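PDB 3H4L: DNA mismatch repair protein PMS1 from Saccharomyces cerevisiae, which binds ATP through an N-terminal ATPase domain of the GHKL type and takes part in DNA mismatch repair, probably as a partner of another MutL homologue. Local coordinates for residues S19-I23 with S104-I108; Y71-A75 with D123-Y127; V113-T117 with R141-T145; P119-K124 with K136-N142. One frame throughout, in Å; residues are numbered along the deposited sequence.

Contact 1: S19-I23 with S104-I108; sequences SGQVI and SLCGI
Residues 19-22 form the last turn of helix 11-22, with phi from -63 to -83 and psi from -21 to -47, and I23, at -102/85, leaves helical angles; from S104 on, the second segment continues helix 101-107, with I108 at -109/23. The two turns come closest at S19 and S104, their CA atoms 4.2 Å apart, while the CA atoms of G20 and I108 stand 6.2 Å apart. I23 N donates to S19 O (3.0 Å) and I108 N to S104 O (3.2 Å). Such an approach depends on small residues: S19 CB lies 3.3 Å from S104 O, and S19 OG 3.7 Å from G107 CA, where a CB on G107 would collide with that hydroxyl. In this GHKL ATPase fold the contact sets the N-terminal helix against helix 101-107, whose first residues A101 and L102, with R98-E100 just before them, line the nucleotide pocket. S104 (chi1 m) has its OG 3.1 Å from V22 CB and weakly hydrogen-bonded to E100 O. S19 (chi1 p) turns its hydroxyl back to H15 O and R16 O. I23 (m, m) packs against S104, L105 and I108: its CG1 is 3.8 Å from S104 CB and 4.0 Å from L105 CD2, and its CB is 4.0 Å from CD1 of I108 (p, p). I108 CG2 lies 4.0 Å from G20 N.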
# COMPACT_ATOMS: atom_id res chain seq x y z
N SER B 19 25.56 -15.58 7.27
CA SER B 19 24.29 -15.44 6.57
C SER B 19 23.83 -13.97 6.70
O SER B 19 23.13 -13.46 5.83
CB SER B 19 23.26 -16.43 7.12
OG SER B 19 22.96 -16.18 8.48
N GLY B 20 24.28 -13.30 7.75
CA GLY B 20 23.95 -11.89 7.93
C GLY B 20 24.66 -11.05 6.89
O GLY B 20 24.23 -9.96 6.55
N GLN B 21 25.78 -11.55 6.37
CA GLN B 21 26.52 -10.83 5.34
C GLN B 21 25.84 -11.08 3.99
O GLN B 21 26.04 -10.31 3.03
CB GLN B 21 27.96 -11.34 5.28
CG GLN B 21 28.85 -10.89 6.42
CD GLN B 21 30.19 -11.63 6.42
OE1 GLN B 21 30.66 -12.07 5.37
NE2 GLN B 21 30.80 -11.76 7.60
N VAL B 22 25.06 -12.15 3.91
CA VAL B 22 24.37 -12.44 2.66
C VAL B 22 23.07 -11.65 2.54
O VAL B 22 22.79 -11.05 1.51
CB VAL B 22 24.07 -13.93 2.52
CG1 VAL B 22 23.20 -14.17 1.31
CG2 VAL B 22 25.39 -14.70 2.38
N ILE B 23 22.27 -11.65 3.61
CA ILE B 23 21.01 -10.91 3.60
C ILE B 23 21.25 -9.62 4.39
O ILE B 23 20.97 -9.57 5.59
CB ILE B 23 19.87 -11.72 4.25
CG1 ILE B 23 19.82 -13.13 3.63
CG2 ILE B 23 18.54 -11.00 4.06
CD1 ILE B 23 19.76 -13.15 2.11
N SER B 104 20.88 -18.72 3.85
CA SER B 104 21.14 -17.55 4.70
C SER B 104 19.89 -17.05 5.43
O SER B 104 19.96 -16.66 6.60
CB SER B 104 21.75 -16.41 3.87
OG SER B 104 23.12 -16.63 3.61
N LEU B 105 18.74 -17.04 4.75
CA LEU B 105 17.52 -16.58 5.39
C LEU B 105 17.17 -17.48 6.57
O LEU B 105 16.40 -17.11 7.44
CB LEU B 105 16.38 -16.54 4.38
CG LEU B 105 16.44 -15.39 3.36
CD1 LEU B 105 15.63 -15.75 2.12
CD2 LEU B 105 15.94 -14.11 3.99
N CYS B 106 17.75 -18.67 6.60
CA CYS B 106 17.50 -19.61 7.69
C CYS B 106 18.23 -19.18 8.95
O CYS B 106 17.69 -19.23 10.06
CB CYS B 106 17.99 -20.99 7.32
SG CYS B 106 16.71 -21.95 6.65
N GLY B 107 19.48 -18.77 8.76
CA GLY B 107 20.30 -18.35 9.87
C GLY B 107 19.86 -17.06 10.52
O GLY B 107 19.87 -16.97 11.74
N ILE B 108 19.48 -16.05 9.74
CA ILE B 108 19.08 -14.80 10.37
C ILE B 108 17.59 -14.44 10.32
O ILE B 108 17.24 -13.27 10.47
CB ILE B 108 19.92 -13.61 9.85
CG1 ILE B 108 19.96 -13.58 8.33
CG2 ILE B 108 21.32 -13.70 10.43
CD1 ILE B 108 18.63 -13.26 7.69

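Contact 2: Y71-A75 with D123-Y127. With ANP (phosphoaminophosphonic acid-adenylate ester), chain E.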
# COMPACT_ATOMS: atom_id res chain seq x y z
N TYR B 71 13.36 -31.01 -0.69
CA TYR B 71 12.94 -30.49 0.61
C TYR B 71 14.05 -30.53 1.65
O TYR B 71 14.41 -29.52 2.24
CB TYR B 71 11.77 -31.31 1.17
CG TYR B 71 10.42 -31.11 0.52
CD1 TYR B 71 9.32 -31.88 0.92
CD2 TYR B 71 10.23 -30.16 -0.49
CE1 TYR B 71 8.07 -31.72 0.32
CE2 TYR B 71 8.98 -29.99 -1.09
CZ TYR B 71 7.91 -30.78 -0.68
OH TYR B 71 6.68 -30.65 -1.28
N GLU B 72 14.57 -31.72 1.87
CA GLU B 72 15.60 -31.96 2.87
C GLU B 72 16.93 -31.25 2.70
O GLU B 72 17.63 -31.01 3.68
CB GLU B 72 15.85 -33.47 2.97
CG GLU B 72 16.16 -33.96 4.37
CD GLU B 72 16.17 -35.48 4.44
OE1 GLU B 72 17.19 -36.10 4.05
OE2 GLU B 72 15.13 -36.05 4.86
N PHE B 73 17.28 -30.92 1.46
CA PHE B 73 18.56 -30.27 1.20
C PHE B 73 18.43 -28.88 0.59
O PHE B 73 19.41 -28.30 0.13
CB PHE B 73 19.39 -31.15 0.26
CG PHE B 73 19.35 -32.60 0.62
CD1 PHE B 73 18.32 -33.41 0.16
CD2 PHE B 73 20.33 -33.16 1.43
CE1 PHE B 73 18.26 -34.77 0.52
CE2 PHE B 73 20.28 -34.51 1.80
CZ PHE B 73 19.24 -35.31 1.34
N LEU B 74 17.23 -28.33 0.62
CA LEU B 74 17.01 -27.02 0.04
C LEU B 74 17.77 -25.87 0.72
O LEU B 74 18.40 -25.07 0.05
CB LEU B 74 15.52 -26.71 0.01
CG LEU B 74 15.16 -25.61 -0.98
CD1 LEU B 74 15.57 -26.05 -2.37
CD2 LEU B 74 13.66 -25.31 -0.93
N ALA B 75 17.72 -25.81 2.04
CA ALA B 75 18.38 -24.72 2.76
C ALA B 75 19.63 -25.07 3.58
O ALA B 75 20.05 -24.30 4.43
CB ALA B 75 17.37 -24.01 3.66
N ASP B 123 2.81 -29.23 0.38
CA ASP B 123 3.47 -29.36 1.67
C ASP B 123 3.83 -28.01 2.25
O ASP B 123 4.03 -27.03 1.52
CB ASP B 123 4.74 -30.21 1.52
CG ASP B 123 4.44 -31.63 1.08
OD1 ASP B 123 3.88 -32.40 1.89
OD2 ASP B 123 4.78 -31.95 -0.08
N LYS B 124 3.91 -27.96 3.57
CA LYS B 124 4.29 -26.75 4.28
C LYS B 124 5.52 -27.17 5.04
O LYS B 124 5.48 -28.13 5.81
CB LYS B 124 3.20 -26.31 5.24
CG LYS B 124 3.57 -25.10 6.07
CD LYS B 124 2.33 -24.32 6.44
CE LYS B 124 2.51 -23.63 7.76
NZ LYS B 124 2.81 -24.67 8.79
N LEU B 125 6.62 -26.47 4.81
CA LEU B 125 7.88 -26.79 5.46
C LEU B 125 8.37 -25.68 6.39
O LEU B 125 8.30 -24.50 6.05
CB LEU B 125 8.93 -27.07 4.40
CG LEU B 125 8.56 -28.16 3.39
CD1 LEU B 125 9.39 -27.99 2.12
CD2 LEU B 125 8.79 -29.53 4.00
N GLU B 126 8.85 -26.07 7.56
CA GLU B 126 9.39 -25.13 8.52
C GLU B 126 10.86 -25.51 8.65
O GLU B 126 11.18 -26.65 9.01
CB GLU B 126 8.72 -25.29 9.88
CG GLU B 126 7.22 -25.04 9.89
CD GLU B 126 6.86 -23.56 9.85
OE1 GLU B 126 5.65 -23.24 9.74
OE2 GLU B 126 7.78 -22.71 9.92
N TYR B 127 11.76 -24.58 8.35
CA TYR B 127 13.19 -24.88 8.48
C TYR B 127 13.76 -24.12 9.67
O TYR B 127 13.45 -22.95 9.87
CB TYR B 127 13.96 -24.43 7.25
CG TYR B 127 13.58 -25.12 5.97
CD1 TYR B 127 12.62 -24.58 5.13
CD2 TYR B 127 14.24 -26.28 5.58
CE1 TYR B 127 12.33 -25.18 3.91
CE2 TYR B 127 13.96 -26.88 4.38
CZ TYR B 127 13.01 -26.33 3.54
OH TYR B 127 12.75 -26.95 2.34
PG ANP E . 20.94 -17.90 -6.84
O1G ANP E . 19.99 -17.35 -5.86
O2G ANP E . 20.52 -17.68 -8.21
O3G ANP E . 22.36 -17.44 -6.67
PB ANP E . 19.69 -20.40 -6.23
O1B ANP E . 20.00 -21.81 -6.59
O2B ANP E . 18.43 -19.86 -6.72
N3B ANP E . 20.96 -19.50 -6.61
PA ANP E . 18.59 -19.91 -3.58
O1A ANP E . 18.07 -18.63 -4.02
O2A ANP E . 19.05 -20.09 -2.17
O3A ANP E . 19.69 -20.38 -4.64
O5' ANP E . 17.44 -21.01 -3.60
C5' ANP E . 17.80 -22.23 -4.14
C4' ANP E . 16.97 -23.43 -4.35
O4' ANP E . 15.70 -23.30 -3.69
C3' ANP E . 16.76 -23.25 -5.82
O3' ANP E . 17.88 -23.78 -6.54
C2' ANP E . 15.42 -23.90 -6.03
O2' ANP E . 15.66 -25.26 -6.31
C1' ANP E . 14.71 -23.58 -4.67
N9 ANP E . 13.77 -22.42 -4.62
C8 ANP E . 13.84 -21.22 -3.93
N7 ANP E . 12.84 -20.40 -4.09
C5 ANP E . 12.02 -21.10 -4.96
C6 ANP E . 10.74 -20.83 -5.58
N6 ANP E . 10.08 -19.70 -5.35
N1 ANP E . 10.16 -21.77 -6.43
C2 ANP E . 10.80 -22.96 -6.70
N3 ANP E . 12.00 -23.31 -6.16
C4 ANP E . 12.57 -22.34 -5.31
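L125 reaches from the strand to the flat of the Y71 ring: its CD1 stands 3.7 Å from the ring centroid and 19° off the normal, a CH-pi contact, with Y71 CD2 as close as 3.5 Å. Beside this pair the Y127 ring takes A75 CB over one face, 4.3 Å from Y127 CD2, while L74 CB approaches the phenol at 3.6 Å from Y127 OH. Alternate strand residues D123, L125 and Y127 thus all point their CB atoms at the loop. The two tyrosine hydroxyls mark the polar edge. Y127 OH donates to the backbone carbonyl Y71 O (3.1 Å), and Y71 OH donates to D123 OD2 (2.6 Å), a short bond that satisfies a buried carboxylate oxygen. L74 also faces the nucleotide, its CD1 3.1 Å from O4' of the ANP ribose. The loop packs on the sheet through Y71, L74 and A75, and L74 lines the nucleotide pocket of a GHKL ATPase, the family of histidine kinases, gyrase B, Hsp90 and MutL.

Contact 3: V113-T117 with R141-T145. With ANP (phosphoaminophosphonic acid-adenylate ester), chain E.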
# COMPACT_ATOMS: atom_id res chain seq x y z
N VAL B 113 8.09 -22.55 3.97
CA VAL B 113 7.78 -22.73 2.56
C VAL B 113 6.54 -23.61 2.36
O VAL B 113 6.34 -24.58 3.09
CB VAL B 113 8.97 -23.40 1.83
CG1 VAL B 113 8.62 -23.67 0.37
CG2 VAL B 113 10.20 -22.51 1.91
N ILE B 114 5.70 -23.25 1.40
CA ILE B 114 4.53 -24.05 1.06
C ILE B 114 4.66 -24.25 -0.45
O ILE B 114 4.61 -23.28 -1.21
CB ILE B 114 3.20 -23.33 1.38
CG1 ILE B 114 3.08 -23.09 2.89
CG2 ILE B 114 2.05 -24.19 0.94
CD1 ILE B 114 1.87 -22.27 3.33
N THR B 115 4.85 -25.49 -0.89
CA THR B 115 5.06 -25.74 -2.31
C THR B 115 4.38 -26.97 -2.92
O THR B 115 3.82 -27.81 -2.22
CB THR B 115 6.59 -25.83 -2.59
OG1 THR B 115 6.83 -25.85 -4.01
CG2 THR B 115 7.17 -27.10 -1.96
N THR B 116 4.44 -27.07 -4.24
CA THR B 116 3.85 -28.20 -4.94
C THR B 116 4.25 -28.31 -6.41
O THR B 116 4.18 -27.33 -7.17
CB THR B 116 2.33 -28.17 -4.90
OG1 THR B 116 1.83 -29.34 -5.54
CG2 THR B 116 1.78 -26.94 -5.63
N THR B 117 4.65 -29.51 -6.80
CA THR B 117 5.02 -29.82 -8.17
C THR B 117 3.94 -30.73 -8.71
O THR B 117 4.10 -31.39 -9.74
CB THR B 117 6.34 -30.58 -8.23
OG1 THR B 117 6.26 -31.72 -7.36
CG2 THR B 117 7.49 -29.68 -7.80
N ARG B 141 -2.57 -26.30 -2.36
CA ARG B 141 -2.34 -25.01 -3.00
C ARG B 141 -2.12 -25.22 -4.48
O ARG B 141 -1.65 -26.28 -4.90
CB ARG B 141 -1.15 -24.26 -2.38
CG ARG B 141 0.23 -24.84 -2.63
CD ARG B 141 1.25 -23.68 -2.64
NE ARG B 141 1.34 -23.06 -3.96
CZ ARG B 141 1.68 -21.79 -4.19
NH1 ARG B 141 1.96 -20.97 -3.18
NH2 ARG B 141 1.75 -21.34 -5.43
N ASN B 142 -2.49 -24.22 -5.28
CA ASN B 142 -2.31 -24.33 -6.72
C ASN B 142 -0.82 -24.43 -7.02
O ASN B 142 0.01 -24.27 -6.12
CB ASN B 142 -2.90 -23.10 -7.43
CG ASN B 142 -4.35 -22.84 -7.03
OD1 ASN B 142 -5.13 -23.77 -6.84
ND2 ASN B 142 -4.72 -21.56 -6.93
N LYS B 143 -0.49 -24.71 -8.28
CA LYS B 143 0.91 -24.84 -8.68
C LYS B 143 1.71 -23.63 -8.21
O LYS B 143 1.22 -22.51 -8.23
CB LYS B 143 1.02 -24.96 -10.20
CG LYS B 143 2.39 -25.40 -10.70
CD LYS B 143 2.51 -25.26 -12.21
CE LYS B 143 2.36 -23.80 -12.65
NZ LYS B 143 2.58 -23.58 -14.11
N GLY B 144 2.94 -23.86 -7.77
CA GLY B 144 3.75 -22.74 -7.32
C GLY B 144 4.37 -22.90 -5.95
O GLY B 144 4.35 -23.98 -5.35
N THR B 145 4.92 -21.80 -5.45
CA THR B 145 5.57 -21.82 -4.15
C THR B 145 5.32 -20.53 -3.40
O THR B 145 5.14 -19.46 -4.01
CB THR B 145 7.08 -22.02 -4.34
OG1 THR B 145 7.31 -23.22 -5.08
CG2 THR B 145 7.79 -22.11 -3.00
PG ANP E . 20.94 -17.90 -6.84
O1G ANP E . 19.99 -17.35 -5.86
O2G ANP E . 20.52 -17.68 -8.21
O3G ANP E . 22.36 -17.44 -6.67
PB ANP E . 19.69 -20.40 -6.23
O1B ANP E . 20.00 -21.81 -6.59
O2B ANP E . 18.43 -19.86 -6.72
N3B ANP E . 20.96 -19.50 -6.61
PA ANP E . 18.59 -19.91 -3.58
O1A ANP E . 18.07 -18.63 -4.02
O2A ANP E . 19.05 -20.09 -2.17
O3A ANP E . 19.69 -20.38 -4.64
O5' ANP E . 17.44 -21.01 -3.60
C5' ANP E . 17.80 -22.23 -4.14
C4' ANP E . 16.97 -23.43 -4.35
O4' ANP E . 15.70 -23.30 -3.69
C3' ANP E . 16.76 -23.25 -5.82
O3' ANP E . 17.88 -23.78 -6.54
C2' ANP E . 15.42 -23.90 -6.03
O2' ANP E . 15.66 -25.26 -6.31
C1' ANP E . 14.71 -23.58 -4.67
N9 ANP E . 13.77 -22.42 -4.62
C8 ANP E . 13.84 -21.22 -3.93
N7 ANP E . 12.84 -20.40 -4.09
C5 ANP E . 12.02 -21.10 -4.96
C6 ANP E . 10.74 -20.83 -5.58
N6 ANP E . 10.08 -19.70 -5.35
N1 ANP E . 10.16 -21.77 -6.43
C2 ANP E . 10.80 -22.96 -6.70
N3 ANP E . 12.00 -23.31 -6.16
C4 ANP E . 12.57 -22.34 -5.31
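Strands 110-116 and 144-150 are antiparallel neighbours, T115 facing T145 as a non-hydrogen-bonded pair and T116 facing G144 as a hydrogen-bonded one. The backbone link is weak: T116 N donates to G144 O at 3.3 Å with an angle of 135°. A CA-H...O contact supplements it, T145 CA to I114 O at 3.4 Å. Between the side chains T115 OG1 donates to T145 OG1 (2.9 Å), and T115 OG1 in turn accepts from I66 N. T116 OG1 is bonded to K121 O and S118 N. R141 bonds the turn that follows it, NE to N142 O (2.8 Å) and NH2 to K143 O (3.1 Å); NH2 also reaches D61 O, whereas T145 N, 3.2 Å from R141 NH2 and likewise a donor, is taken by D61 OD1. G144 has no CB that would strike R141 NH2. T145 OG1 lies 3.5 Å from N1 of the ANP adenine, so this pocket threonine is bonded through OG1 to T115 and through N to D61, whose OD2 is hydrogen-bonded to ANP.

Contact 4: P119-K124 with K136-N142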
# COMPACT_ATOMS: atom_id res chain seq x y z
N PRO B 119 -0.09 -29.95 -8.05
CA PRO B 119 -1.28 -29.37 -7.42
C PRO B 119 -2.47 -30.34 -7.48
O PRO B 119 -2.56 -31.15 -8.40
CB PRO B 119 -1.51 -28.11 -8.25
CG PRO B 119 -1.05 -28.52 -9.60
CD PRO B 119 0.22 -29.27 -9.32
N PRO B 120 -3.38 -30.27 -6.49
CA PRO B 120 -3.36 -29.36 -5.34
C PRO B 120 -2.69 -29.95 -4.10
O PRO B 120 -2.76 -29.36 -3.02
CB PRO B 120 -4.83 -29.08 -5.12
CG PRO B 120 -5.40 -30.44 -5.32
CD PRO B 120 -4.69 -30.94 -6.58
N LYS B 121 -2.08 -31.12 -4.23
CA LYS B 121 -1.41 -31.74 -3.09
C LYS B 121 -0.20 -30.87 -2.83
O LYS B 121 0.57 -30.58 -3.74
CB LYS B 121 -0.95 -33.17 -3.40
CG LYS B 121 -0.04 -33.76 -2.32
CD LYS B 121 0.11 -35.27 -2.46
CE LYS B 121 0.93 -35.86 -1.31
NZ LYS B 121 2.40 -35.57 -1.42
N ALA B 122 -0.03 -30.43 -1.59
CA ALA B 122 1.10 -29.57 -1.27
C ALA B 122 1.66 -29.83 0.11
O ALA B 122 1.06 -30.56 0.91
CB ALA B 122 0.68 -28.11 -1.39
N ASP B 123 2.81 -29.23 0.38
CA ASP B 123 3.47 -29.36 1.67
C ASP B 123 3.83 -28.01 2.25
O ASP B 123 4.03 -27.03 1.52
CB ASP B 123 4.74 -30.21 1.52
CG ASP B 123 4.44 -31.63 1.08
OD1 ASP B 123 3.88 -32.40 1.89
OD2 ASP B 123 4.78 -31.95 -0.08
N LYS B 124 3.91 -27.96 3.57
CA LYS B 124 4.29 -26.75 4.28
C LYS B 124 5.52 -27.17 5.04
O LYS B 124 5.48 -28.13 5.81
CB LYS B 124 3.20 -26.31 5.24
CG LYS B 124 3.57 -25.10 6.07
CD LYS B 124 2.33 -24.32 6.44
CE LYS B 124 2.51 -23.63 7.76
NZ LYS B 124 2.81 -24.67 8.79
N LYS B 136 6.98 -30.87 8.76
CA LYS B 136 6.42 -31.00 7.41
C LYS B 136 4.92 -31.25 7.59
O LYS B 136 4.52 -32.26 8.16
CB LYS B 136 7.09 -32.18 6.72
CG LYS B 136 6.63 -32.50 5.32
CD LYS B 136 7.45 -33.68 4.83
CE LYS B 136 7.02 -34.18 3.47
NZ LYS B 136 7.89 -35.31 3.02
N THR B 137 4.10 -30.32 7.09
CA THR B 137 2.64 -30.40 7.21
C THR B 137 1.92 -30.54 5.87
O THR B 137 2.23 -29.83 4.91
CB THR B 137 2.10 -29.13 7.91
OG1 THR B 137 2.74 -28.97 9.19
CG2 THR B 137 0.60 -29.22 8.11
N THR B 138 0.93 -31.44 5.81
CA THR B 138 0.17 -31.65 4.59
C THR B 138 -0.81 -30.51 4.36
O THR B 138 -1.51 -30.10 5.29
CB THR B 138 -0.64 -32.96 4.64
OG1 THR B 138 0.24 -34.06 4.90
CG2 THR B 138 -1.36 -33.18 3.31
N THR B 139 -0.87 -29.99 3.14
CA THR B 139 -1.76 -28.88 2.81
C THR B 139 -2.05 -28.91 1.33
O THR B 139 -1.64 -29.83 0.62
CB THR B 139 -1.09 -27.52 3.10
OG1 THR B 139 -0.41 -27.59 4.36
CG2 THR B 139 -2.12 -26.41 3.17
N SER B 140 -2.75 -27.90 0.85
CA SER B 140 -3.07 -27.82 -0.57
C SER B 140 -2.77 -26.42 -1.06
O SER B 140 -2.73 -25.47 -0.27
CB SER B 140 -4.55 -28.10 -0.82
OG SER B 140 -5.34 -26.98 -0.44
N ARG B 141 -2.57 -26.30 -2.36
CA ARG B 141 -2.34 -25.01 -3.00
C ARG B 141 -2.12 -25.22 -4.48
O ARG B 141 -1.65 -26.28 -4.90
CB ARG B 141 -1.15 -24.26 -2.38
CG ARG B 141 0.23 -24.84 -2.63
CD ARG B 141 1.25 -23.68 -2.64
NE ARG B 141 1.34 -23.06 -3.96
CZ ARG B 141 1.68 -21.79 -4.19
NH1 ARG B 141 1.96 -20.97 -3.18
NH2 ARG B 141 1.75 -21.34 -5.43
N ASN B 142 -2.49 -24.22 -5.28
CA ASN B 142 -2.31 -24.33 -6.72
C ASN B 142 -0.82 -24.43 -7.02
O ASN B 142 0.01 -24.27 -6.12
CB ASN B 142 -2.90 -23.10 -7.43
CG ASN B 142 -4.35 -22.84 -7.03
OD1 ASN B 142 -5.13 -23.77 -6.84
ND2 ASN B 142 -4.72 -21.56 -6.93
O HOH W 1 4.94 -27.31 9.15
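K124, A122 and T139 lie among the most covered residues of this antiparallel pairing, and their backbones carry most of its bonds. A122 and T139 form a hydrogen-bonded pair, A122 N to T139 O at 2.8 Å and T139 N to A122 O at 3.0 Å. The A122 methyl packs 3.5 Å from R141 CG. K124 pairs in the same way with T137, K124 N to T137 O at 2.8 Å and T137 N to K124 O at 2.9 Å, with K124 CB 4.0 Å from T137 CB. A water 2.8 Å from T137 OG1 makes weak bonds to K124 O and NZ. Beyond A122, P120, which follows a cis peptide, still accepts from R141 N (P120 O, 3.1 Å). The strand axes make an angle of 138°, well short of straight antiparallel. Residues 121-124 and 136-140 belong to the beta hairpin 121-127/133-140; strand 133-140 is outermost in the sheet of this chain, and strand 110-116 flanks 121-127 on the side away from it.

Contacts 2, 3 and 4 share one sheet, in which strand 121-127 lies between 110-116 and 133-140. Contacts 3 and 4 have centres about 6 Å apart and share R141 and N142; contacts 2 and 4, with centres about 12 Å apart, share D123 and K124. Contacts 2 and 3, their centres also about 12 Å apart, are joined by probable hydrogen bonds between L125 N and V113 O (2.6 Å) and T115 N and D123 O (3.0 Å). Both touch ANP, contact 2 through L74 at the ribose and contact 3 through T145 at the adenine. Contact 1 meets contact 2 through C106 SG, 3.7 Å from both A75 CB and Y127 CB; its L105 side chain is about 7 Å from ANP.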